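Local coordinates for protein kinase, putative (Bodo saltans, PDB 6TLY), which is the kinetochore protein KKT2, a probable serine/threonine kinase whose zinc-binding central domain, the part in this chain, probably serves in centromere localisation, at residues Tyr49-Glu52 and Lys53-Tyr56; Phe82-Gln85 and Thr86-Gln89; Gln89-Ser92 and Arg93-Gly97. All blocks are in the same frame, centred on the assembly; numbering follows the deposited sequence.

Contact 1: Tyr49-Glu52 and Lys53-Tyr56. With ZN (zinc ion), chain B; SO4 (sulfate ion), chain F.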
loop_
_atom_site.group_PDB
_atom_site.type_symbol
_atom_site.label_atom_id
_atom_site.label_comp_id
_atom_site.label_asym_id
_atom_site.label_seq_id
_atom_site.Cartn_x
_atom_site.Cartn_y
_atom_site.Cartn_z
ATOM N N TYR A 49 1.847 5.578 -5.302
ATOM C CA TYR A 49 2.709 5.565 -4.107
ATOM C C TYR A 49 2.772 4.116 -3.625
ATOM O O TYR A 49 1.786 3.430 -3.681
ATOM C CB TYR A 49 2.133 6.501 -3.049
ATOM C CG TYR A 49 2.238 7.970 -3.369
ATOM C CD1 TYR A 49 1.307 8.609 -4.168
ATOM C CD2 TYR A 49 3.258 8.732 -2.839
ATOM C CE1 TYR A 49 1.386 9.962 -4.437
ATOM C CE2 TYR A 49 3.358 10.085 -3.100
ATOM C CZ TYR A 49 2.417 10.707 -3.897
ATOM O OH TYR A 49 2.533 12.032 -4.154
ATOM N N ARG A 50 3.932 3.691 -3.158
ATOM C CA ARG A 50 4.051 2.295 -2.694
ATOM C C ARG A 50 4.870 2.179 -1.409
ATOM O O ARG A 50 5.816 2.911 -1.232
ATOM C CB ARG A 50 4.667 1.417 -3.793
ATOM C CG ARG A 50 4.834 -0.052 -3.437
ATOM C CD ARG A 50 5.414 -0.967 -4.490
ATOM N NE ARG A 50 5.799 -2.275 -4.030
ATOM C CZ ARG A 50 4.965 -3.242 -3.727
ATOM N NH1 ARG A 50 3.666 -3.058 -3.832
ATOM N NH2 ARG A 50 5.430 -4.396 -3.322
ATOM N N CYS A 51 4.423 1.283 -0.544
ATOM C CA CYS A 51 5.262 0.824 0.567
ATOM C C CYS A 51 5.685 -0.618 0.252
ATOM O O CYS A 51 4.851 -1.496 0.265
ATOM C CB CYS A 51 4.566 0.846 1.900
ATOM S SG CYS A 51 5.709 0.185 3.133
ATOM N N GLU A 52 6.966 -0.789 -0.050
ATOM C CA GLU A 52 7.503 -2.071 -0.492
ATOM C C GLU A 52 7.433 -3.115 0.603
ATOM O O GLU A 52 7.019 -4.248 0.350
ATOM C CB GLU A 52 8.948 -1.913 -0.992
ATOM C CG GLU A 52 9.510 -3.192 -1.619
ATOM C CD GLU A 52 8.729 -3.721 -2.811
ATOM O OE1 GLU A 52 8.533 -2.952 -3.779
ATOM O OE2 GLU A 52 8.330 -4.911 -2.795
ATOM N N LYS A 53 7.739 -2.713 1.834
ATOM C CA LYS A 53 7.724 -3.656 2.952
ATOM C C LYS A 53 6.308 -4.121 3.322
ATOM O O LYS A 53 6.160 -5.211 3.866
ATOM C CB LYS A 53 8.499 -3.110 4.157
ATOM C CG LYS A 53 7.840 -1.944 4.846
ATOM C CD LYS A 53 8.852 -0.865 5.240
ATOM C CE LYS A 53 9.789 -1.285 6.340
ATOM N NZ LYS A 53 10.543 -0.116 6.892
ATOM N N CYS A 54 5.274 -3.337 3.000
ATOM C CA CYS A 54 3.890 -3.733 3.269
ATOM C C CYS A 54 3.165 -4.277 2.041
ATOM O O CYS A 54 2.030 -4.730 2.199
ATOM C CB CYS A 54 3.104 -2.563 3.861
ATOM S SG CYS A 54 3.595 -2.103 5.544
ATOM N N ASP A 55 3.738 -4.140 0.815
ATOM C CA ASP A 55 3.090 -4.488 -0.476
ATOM C C ASP A 55 1.766 -3.698 -0.547
ATOM O O ASP A 55 0.688 -4.280 -0.681
ATOM C CB ASP A 55 2.832 -6.001 -0.632
ATOM C CG ASP A 55 2.216 -6.339 -1.981
ATOM O OD1 ASP A 55 2.553 -5.663 -2.970
ATOM O OD2 ASP A 55 1.386 -7.264 -2.038
ATOM N N TYR A 56 1.876 -2.397 -0.328
ATOM C CA TYR A 56 0.726 -1.475 -0.285
ATOM C C TYR A 56 0.873 -0.473 -1.425
ATOM O O TYR A 56 1.831 0.244 -1.435
ATOM C CB TYR A 56 0.696 -0.759 1.057
ATOM C CG TYR A 56 -0.505 0.101 1.310
ATOM C CD1 TYR A 56 -1.765 -0.444 1.420
ATOM C CD2 TYR A 56 -0.376 1.463 1.466
ATOM C CE1 TYR A 56 -2.871 0.336 1.697
ATOM C CE2 TYR A 56 -1.471 2.258 1.741
ATOM C CZ TYR A 56 -2.725 1.701 1.844
ATOM O OH TYR A 56 -3.781 2.495 2.127
HETATM ZN ZN ZN B . 4.423 0.068 5.155
HETATM S S SO4 F . 9.833 -0.349 10.804
HETATM O O1 SO4 F . 11.137 -0.639 11.409
HETATM O O2 SO4 F . 9.872 0.961 10.155
HETATM O O3 SO4 F . 8.783 -0.323 11.821
HETATM O O4 SO4 F . 9.532 -1.386 9.809
#
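Arg50 runs out straight from CG to NE with CG anti to the backbone N (chi1 -180°), and Asp55 turns its CG the same way from its own backbone (chi1 -178°), which brings guanidinium and carboxylate together beside the turn. The turn is a zinc knuckle of the C1-like domain: a CxxC loop, Cys51 to Cys54, at the tip of the antiparallel hairpin of strands 48-51 and 56-59, closed by a G1 beta bulge in which Asp55 and Tyr56 both face Cys51. Arg50 grips Asp55 end-on, NH1 at 3.0 Å and NH2 at 3.2 Å both reaching OD1. That oxygen lies in the guanidinium plane and gives NH1 its anti lone pair, while the two flat groups stand 66° apart. Glu52, bent at chi2, curls back to the NE side of the same guanidinium. Two nearly straight bonds result, Arg50 NE to Glu52 OE1 at 2.8 Å and Arg50 NH2 to Glu52 OE2 at 3.0 Å, both approaching from above the carboxylate plane. NH2 is thus shared by two acids, and NH1 has a further salt bridge to Asp57. Carboxylates at two of its edges should fix the rotation of the guanidinium. The hairpin itself is bonded through its backbone: Cys51 N reaches Tyr56 O at 2.9 Å, and Tyr56 N returns a bond to Cys51 O. Cys51 SG and Cys54 SG each bind zinc at 2.4 Å, and Cys11 and His15 complete the site. A weak bond from Cys54 N also points at Cys51 SG, probably easing the charge on the thiolate. The aliphatic part of Lys53 flanks that sulfur, its CG 3.5 Å from Cys51 SG.

Contact 2: Phe82-Gln85 and Thr86-Gln89. With SO4 (sulfate ion), chain E.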
loop_
_atom_site.group_PDB
_atom_site.type_symbol
_atom_site.label_atom_id
_atom_site.label_comp_id
_atom_site.label_asym_id
_atom_site.label_seq_id
_atom_site.Cartn_x
_atom_site.Cartn_y
_atom_site.Cartn_z
ATOM N N PHE A 82 -3.338 -4.866 6.776
ATOM C CA PHE A 82 -3.452 -5.088 5.330
ATOM C C PHE A 82 -4.810 -4.576 4.809
ATOM O O PHE A 82 -5.804 -4.567 5.537
ATOM C CB PHE A 82 -3.301 -6.588 5.014
ATOM C CG PHE A 82 -1.963 -7.120 5.458
ATOM C CD1 PHE A 82 -0.834 -6.941 4.674
ATOM C CD2 PHE A 82 -1.824 -7.763 6.673
ATOM C CE1 PHE A 82 0.410 -7.367 5.110
ATOM C CE2 PHE A 82 -0.576 -8.206 7.098
ATOM C CZ PHE A 82 0.530 -8.006 6.316
ATOM N N PRO A 83 -4.868 -4.130 3.544
ATOM C CA PRO A 83 -6.141 -3.615 3.016
ATOM C C PRO A 83 -7.139 -4.687 2.568
ATOM O O PRO A 83 -8.268 -4.335 2.226
ATOM C CB PRO A 83 -5.692 -2.757 1.827
ATOM C CG PRO A 83 -4.482 -3.491 1.305
ATOM C CD PRO A 83 -3.781 -4.026 2.552
ATOM N N SER A 84 -6.708 -5.968 2.484
ATOM C CA SER A 84 -7.573 -7.061 2.022
ATOM C C SER A 84 -7.271 -8.368 2.747
ATOM O O SER A 84 -6.172 -8.561 3.261
ATOM C CB SER A 84 -7.407 -7.285 0.520
ATOM O OG SER A 84 -6.113 -7.787 0.222
ATOM N N GLN A 85 -8.238 -9.286 2.726
ATOM C CA GLN A 85 -8.051 -10.616 3.296
ATOM C C GLN A 85 -7.016 -11.364 2.451
ATOM O O GLN A 85 -6.183 -12.065 3.010
ATOM C CB GLN A 85 -9.377 -11.377 3.330
ATOM C CG GLN A 85 -9.190 -12.850 3.649
ATOM C CD GLN A 85 -10.479 -13.495 4.017
ATOM O OE1 GLN A 85 -10.793 -13.616 5.189
ATOM N NE2 GLN A 85 -11.241 -13.908 3.025
ATOM N N THR A 86 -7.037 -11.196 1.126
ATOM C CA THR A 86 -6.078 -11.869 0.250
ATOM C C THR A 86 -4.626 -11.494 0.595
ATOM O O THR A 86 -3.781 -12.381 0.678
ATOM C CB THR A 86 -6.428 -11.640 -1.234
ATOM O OG1 THR A 86 -7.761 -12.103 -1.471
ATOM C CG2 THR A 86 -5.506 -12.402 -2.163
ATOM N N LYS A 87 -4.344 -10.197 0.838
ATOM C CA LYS A 87 -2.983 -9.776 1.190
ATOM C C LYS A 87 -2.580 -10.254 2.549
ATOM O O LYS A 87 -1.445 -10.694 2.727
ATOM C CB LYS A 87 -2.788 -8.268 1.045
ATOM C CG LYS A 87 -2.718 -7.891 -0.423
ATOM C CD LYS A 87 -2.426 -6.431 -0.631
ATOM C CE LYS A 87 -2.085 -6.190 -2.078
ATOM N NZ LYS A 87 -1.489 -4.860 -2.259
ATOM N N LEU A 88 -3.518 -10.258 3.505
ATOM C CA LEU A 88 -3.246 -10.821 4.833
ATOM C C LEU A 88 -2.915 -12.318 4.700
ATOM O O LEU A 88 -1.965 -12.783 5.324
ATOM C CB LEU A 88 -4.459 -10.631 5.777
ATOM C CG LEU A 88 -4.406 -11.412 7.112
ATOM C CD1 LEU A 88 -3.255 -10.903 7.975
ATOM C CD2 LEU A 88 -5.719 -11.278 7.865
ATOM N N GLN A 89 -3.684 -13.055 3.888
ATOM C CA GLN A 89 -3.457 -14.488 3.705
ATOM C C GLN A 89 -2.086 -14.795 3.091
ATOM O O GLN A 89 -1.420 -15.703 3.578
ATOM C CB GLN A 89 -4.593 -15.127 2.918
ATOM C CG GLN A 89 -5.855 -15.252 3.780
ATOM C CD GLN A 89 -7.064 -15.663 2.982
ATOM O OE1 GLN A 89 -7.112 -15.500 1.759
ATOM N NE2 GLN A 89 -8.072 -16.191 3.662
HETATM S S SO4 E . -10.485 -9.572 -0.288
HETATM O O1 SO4 E . -9.317 -10.413 -0.330
HETATM O O2 SO4 E . -10.560 -8.868 1.012
HETATM O O3 SO4 E . -10.459 -8.557 -1.350
HETATM O O4 SO4 E . -11.631 -10.446 -0.542
#
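Phe82 lays its side chain against the first turn of helix 85-93, beginning with CB, 4.0 Å from Leu88 N. At CG the ring comes against the Leu88 backbone, whose CA makes an off-centre CH-pi contact 4.3 Å from the Phe82 ring centroid. CD1 lies on the side nearer Lys87, whose carbonyl O sits over a ring face, offset toward the rim. On the other branch CD2 meets the methyl Leu88 CD1 at 3.7 Å, and CE2 touches the same methyl; the two side chains cross at about a right angle. The far end of the ring reaches the zinc ligand His91. Phe82, Leu88 and His91 follow the spacing of the classical C2H2 zinc finger, in which such a phenylalanine and leucine form the small core between hairpin and helix. An alanine here would remove the ring and would probably open a gap between hairpin and helix, leaving Leu88 CD1 and one side of the His91 imidazole less well packed. Ser84 is the N-cap of that helix. Its OG, placed between the backbone N and the carbonyl carbon (chi1 67°), accepts from Lys87 N at 3.1 Å, while Ser84 O takes Leu88 N. The next amides are held by a sulfate, probably from the crystallisation liquor: Gln85 N reaches its O2 at 2.9 Å and Thr86 N its O1 at 2.8 Å. Thr86 OG1 donates to that same sulfate O1 at 2.6 Å, so the anion sits at the positive end of the helix dipole. One turn on, Gln89 N bonds to Gln85 O. The side-chain amides of the same two residues stack with their planes 10° apart, Gln89 NE2 lying 3.5 Å from Gln85 CG.

Contact 3: Gln89-Ser92 and Arg93-Gly97. With ZN (zinc ion), chain D.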
loop_
_atom_site.group_PDB
_atom_site.type_symbol
_atom_site.label_atom_id
_atom_site.label_comp_id
_atom_site.label_asym_id
_atom_site.label_seq_id
_atom_site.Cartn_x
_atom_site.Cartn_y
_atom_site.Cartn_z
ATOM N N GLN A 89 -3.684 -13.055 3.888
ATOM C CA GLN A 89 -3.457 -14.488 3.705
ATOM C C GLN A 89 -2.086 -14.795 3.091
ATOM O O GLN A 89 -1.420 -15.703 3.578
ATOM C CB GLN A 89 -4.593 -15.127 2.918
ATOM C CG GLN A 89 -5.855 -15.252 3.780
ATOM C CD GLN A 89 -7.064 -15.663 2.982
ATOM O OE1 GLN A 89 -7.112 -15.500 1.759
ATOM N NE2 GLN A 89 -8.072 -16.191 3.662
ATOM N N TYR A 90 -1.637 -13.996 2.101
ATOM C CA TYR A 90 -0.301 -14.188 1.508
ATOM C C TYR A 90 0.767 -13.957 2.581
ATOM O O TYR A 90 1.680 -14.764 2.705
ATOM C CB TYR A 90 -0.033 -13.228 0.340
ATOM C CG TYR A 90 -0.910 -13.405 -0.874
ATOM C CD1 TYR A 90 -1.409 -14.651 -1.220
ATOM C CD2 TYR A 90 -1.162 -12.344 -1.732
ATOM C CE1 TYR A 90 -2.189 -14.826 -2.358
ATOM C CE2 TYR A 90 -1.946 -12.503 -2.864
ATOM C CZ TYR A 90 -2.437 -13.751 -3.189
ATOM O OH TYR A 90 -3.226 -13.889 -4.310
ATOM N N HIS A 91 0.621 -12.897 3.399
ATOM C CA HIS A 91 1.563 -12.598 4.479
ATOM C C HIS A 91 1.606 -13.729 5.511
ATOM O O HIS A 91 2.687 -14.176 5.887
ATOM C CB HIS A 91 1.161 -11.277 5.199
ATOM C CG HIS A 91 1.868 -11.023 6.505
ATOM N ND1 HIS A 91 3.132 -10.458 6.546
ATOM C CD2 HIS A 91 1.466 -11.272 7.776
ATOM C CE1 HIS A 91 3.444 -10.359 7.827
ATOM N NE2 HIS A 91 2.469 -10.831 8.606
ATOM N N SER A 92 0.431 -14.124 6.020
ATOM C CA SER A 92 0.262 -15.108 7.079
ATOM C C SER A 92 0.905 -16.469 6.778
ATOM O O SER A 92 1.430 -17.107 7.688
ATOM C CB SER A 92 -1.217 -15.259 7.427
ATOM O OG SER A 92 -1.372 -15.881 8.691
ATOM N N ARG A 93 0.909 -16.889 5.519
ATOM C CA ARG A 93 1.521 -18.151 5.101
ATOM C C ARG A 93 3.005 -18.222 5.514
ATOM O O ARG A 93 3.473 -19.265 5.979
ATOM C CB ARG A 93 1.376 -18.303 3.582
ATOM C CG ARG A 93 1.987 -19.584 3.023
ATOM C CD ARG A 93 0.957 -20.676 2.802
ATOM N NE ARG A 93 -0.095 -20.245 1.882
ATOM C CZ ARG A 93 -1.248 -20.885 1.702
ATOM N NH1 ARG A 93 -1.510 -21.998 2.377
ATOM N NH2 ARG A 93 -2.150 -20.412 0.851
ATOM N N GLY A 94 3.692 -17.079 5.432
ATOM C CA GLY A 94 5.101 -16.972 5.777
ATOM C C GLY A 94 5.403 -16.263 7.083
ATOM O O GLY A 94 6.566 -16.001 7.362
ATOM N N CYS A 95 4.391 -15.980 7.910
ATOM C CA CYS A 95 4.605 -15.281 9.180
ATOM C C CYS A 95 4.412 -16.151 10.392
ATOM O O CYS A 95 3.358 -16.741 10.574
ATOM C CB CYS A 95 3.757 -14.012 9.283
ATOM S SG CYS A 95 4.023 -13.069 10.815
ATOM N N ARG A 96 5.424 -16.202 11.245
ATOM C CA ARG A 96 5.380 -16.879 12.549
ATOM C C ARG A 96 5.629 -15.901 13.711
ATOM O O ARG A 96 5.806 -16.333 14.845
ATOM C CB ARG A 96 6.414 -18.005 12.625
ATOM C CG ARG A 96 6.339 -18.939 11.447
ATOM C CD ARG A 96 5.491 -20.168 11.696
ATOM N NE ARG A 96 5.634 -21.111 10.583
ATOM C CZ ARG A 96 6.642 -21.970 10.447
ATOM N NH1 ARG A 96 7.604 -22.028 11.361
ATOM N NH2 ARG A 96 6.704 -22.763 9.387
ATOM N N GLY A 97 5.696 -14.611 13.418
ATOM C CA GLY A 97 5.963 -13.585 14.407
ATOM C C GLY A 97 6.695 -12.406 13.808
ATOM O O GLY A 97 6.989 -12.370 12.609
HETATM ZN ZN ZN D . 2.504 -11.323 10.487
#
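His91 and Cys95 share a zinc ion: His91 NE2 binds it at 1.9 Å and Cys95 SG at 2.3 Å. The spacing, three residues between histidine and cysteine, together with Cys75 and Cys78 as the other two ligands, makes this a zinc finger of the C2H2 type with a cysteine in place of the last histidine. Both side chains set out anti to the backbone N (chi1 167° for His91), which points imidazole and thiolate at the same metal.

Non-polar contact accompanies the metal bonds. Cys95 CB sits over a face of the imidazole in a CH-pi contact, 3.9 Å from the His91 ring centroid, with its SG placed obliquely to the ring, which probably helps to set the turn of the ring.

The hydrogen-bond pattern changes as the helix ends. Arg93 N still reaches Gln89 O, four residues back, at 3.3 Å. After it the span shortens to three residues: Gly94 N bonds to His91 O at 3.1 Å, and Cys95 N to Ser92 O at 3.2 Å, both donors above the carbonyl plane, Cys95 N the more so. This swing carries Cys95 round to the metal. Beyond it Gly97 N makes a weak bond of 3.5 Å to Cys95 SG, which probably tempers the thiolate charge. Lys77 NZ bonds to Ser92 OG and to Cys95 O, joining the helix end to the knuckle loop.

The contact forms the C-terminal end of helix 85-93, where the zinc ties the helix and the loop after it to the loop of the hairpin made by strands 73-74 and 81-82.

Contacts 2 and 3 are the two ends of helix 85-93, sharing Gln89, with centres 10 Å apart. Between them the Phe82 ring leans on the imidazole of the zinc ligand His91, Phe82 CZ lying 3.3 Å from His91 CG, so the apolar core of contact 2 backs the metal site of contact 3. Contact 1 belongs to a different zinc site, yet its knuckle docks on contact 2 (centres 13 Å apart): Lys87 NZ reaches Asp55 O at 2.8 Å, and Pro83 CG packs 4.1 Å from Tyr56 CD1. Contacts 1 and 3 do not touch, their nearest atoms about 6 Å apart. Contact 2 is thus where the C2H2-type finger meets the C1-like part.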